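Local atomic coordinates of sialidase B (PDB entry 4XJW), a protein that cleaves terminal sialic acid residues from oligosaccharides, glycoproteins and glycolipids, acting as a glycoside hydrolase family 33 sialidase. Residues Val153-Glu156 / His160-Ala163. The protein carries 1 engineered substitution. Numbering follows the deposited sequence.
With PO4 (phosphate ion), chain D.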
loop_
_atom_site.group_PDB
_atom_site.type_symbol
_atom_site.label_atom_id
_atom_site.label_comp_id
_atom_site.label_asym_id
_atom_site.label_seq_id
_atom_site.Cartn_x
_atom_site.Cartn_y
_atom_site.Cartn_z
ATOM N N VAL A 153 -9.936 22.907 24.142
ATOM C CA VAL A 153 -11.039 23.766 23.703
ATOM C C VAL A 153 -11.779 24.242 24.949
ATOM O O VAL A 153 -12.113 23.434 25.823
ATOM C CB VAL A 153 -12.035 23.022 22.773
ATOM C CG1 VAL A 153 -13.156 23.945 22.336
ATOM C CG2 VAL A 153 -11.320 22.471 21.550
ATOM N N ASN A 154 -12.015 25.548 25.046
ATOM C CA ASN A 154 -12.726 26.102 26.197
ATOM C C ASN A 154 -14.231 26.101 25.950
ATOM O O ASN A 154 -14.731 26.861 25.121
ATOM C CB ASN A 154 -12.220 27.520 26.496
ATOM C CG ASN A 154 -12.816 28.106 27.767
ATOM O OD1 ASN A 154 -13.985 27.898 28.068
ATOM N ND2 ASN A 154 -12.009 28.842 28.517
ATOM N N ARG A 155 -14.943 25.253 26.685
ATOM C CA ARG A 155 -16.397 25.152 26.558
ATOM C C ARG A 155 -17.041 25.409 27.917
ATOM O O ARG A 155 -16.715 24.739 28.894
ATOM C CB ARG A 155 -16.788 23.773 26.017
ATOM C CG ARG A 155 -16.027 23.372 24.750
ATOM C CD ARG A 155 -16.298 21.916 24.379
ATOM N NE ARG A 155 -17.650 21.715 23.848
ATOM C CZ ARG A 155 -18.250 20.535 23.751
ATOM N NH1 ARG A 155 -17.638 19.435 24.162
ATOM N NH2 ARG A 155 -19.475 20.451 23.241
ATOM N N GLU A 156 -17.936 26.395 27.970
ATOM C CA GLU A 156 -18.573 26.814 29.222
ATOM C C GLU A 156 -17.547 27.114 30.321
ATOM O O GLU A 156 -17.766 26.828 31.501
ATOM C CB GLU A 156 -19.617 25.787 29.680
ATOM C CG GLU A 156 -20.682 25.504 28.619
ATOM C CD GLU A 156 -21.902 24.791 29.173
ATOM O OE1 GLU A 156 -21.737 23.700 29.760
ATOM O OE2 GLU A 156 -23.023 25.326 29.022
ATOM N N HIS A 160 -11.636 21.275 27.573
ATOM C CA HIS A 160 -11.950 19.984 26.971
ATOM C C HIS A 160 -10.814 19.549 26.056
ATOM O O HIS A 160 -10.113 20.390 25.486
ATOM C CB HIS A 160 -13.242 20.066 26.150
ATOM C CG HIS A 160 -14.477 20.215 26.977
ATOM N ND1 HIS A 160 -15.548 19.350 26.883
ATOM C CD2 HIS A 160 -14.814 21.130 27.919
ATOM C CE1 HIS A 160 -16.490 19.727 27.729
ATOM N NE2 HIS A 160 -16.069 20.803 28.370
ATOM N N TYR A 161 -10.633 18.236 25.922
ATOM C CA TYR A 161 -9.675 17.673 24.967
ATOM C C TYR A 161 -8.236 18.123 25.230
ATOM O O TYR A 161 -7.505 18.487 24.303
ATOM C CB TYR A 161 -10.096 18.018 23.532
ATOM C CG TYR A 161 -11.563 17.787 23.273
ATOM C CD1 TYR A 161 -12.146 16.557 23.552
ATOM C CD2 TYR A 161 -12.371 18.800 22.765
ATOM C CE1 TYR A 161 -13.484 16.332 23.327
ATOM C CE2 TYR A 161 -13.721 18.586 22.541
ATOM C CZ TYR A 161 -14.269 17.354 22.825
ATOM O OH TYR A 161 -15.606 17.118 22.609
ATOM N N LEU A 162 -7.838 18.091 26.500
ATOM C CA LEU A 162 -6.488 18.471 26.908
ATOM C C LEU A 162 -5.417 17.695 26.145
ATOM O O LEU A 162 -5.530 16.485 25.953
ATOM C CB LEU A 162 -6.304 18.275 28.414
ATOM C CG LEU A 162 -6.851 19.376 29.315
ATOM C CD1 LEU A 162 -6.769 18.931 30.769
ATOM C CD2 LEU A 162 -6.072 20.670 29.106
ATOM N N ALA A 163 -4.378 18.408 25.723
ATOM C CA ALA A 163 -3.332 17.819 24.893
ATOM C C ALA A 163 -1.974 17.662 25.569
ATOM O O ALA A 163 -1.570 18.487 26.394
ATOM C CB ALA A 163 -3.187 18.614 23.614
HETATM P P PO4 D . -19.441 16.974 22.215
HETATM O O1 PO4 D . -19.000 16.964 23.655
HETATM O O2 PO4 D . -20.359 18.154 21.957
HETATM O O3 PO4 D . -18.198 17.097 21.350
HETATM O O4 PO4 D . -20.155 15.682 21.909
HETATM O O HOH W 1 -17.802 22.504 29.976
#
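The imidazole of H160 lies with one face over the aliphatic part of R155, whose CD stands nearly above the ring centre, 3.7 Å from the centroid, a CH-pi contact. At the edge of the same ring, in its plane, sits a water. The Y161 ring carries H160 CB on one face, displaced toward the rim, and V153 CG2 touches its edge at CD2. V153, R155 and H160 belong to a small antiparallel beta hairpin, strands 153-155 and 158-160, in the N-terminal concanavalin-like domain, and Y161 follows directly after its second strand; the group illustrates how an arginine can pass across the face of a ring on the partner strand. V153 and H160 form a hydrogen-bonded antiparallel pair: V153 N donates to H160 O (2.9 Å) and H160 N to V153 O (2.8 Å). The R155 chain bends at chi3 (72°), carrying the guanidinium past the imidazole with the two planes 65° apart, while its methylenes stay against the ring. Beyond the hairpin, R155 NE bonds to the carbonyl of K60, and Y63 of strand 63-69 touches V153, R155 and Y161 alike. The guanidinium tip grips a phosphate, probably from the crystallisation liquor: R155 NH1 donates to phosphate O1 at 2.9 Å, almost straight (171°), and R155 NH2 to phosphate O2 by a more bent bond. R79 binds this anion too, and Y161 OH lies 2.9 Å from phosphate O3. The water at the imidazole edge joins the strands once more, hydrogen-bonded to H160 NE2 and donating to R155 O at 2.7 Å.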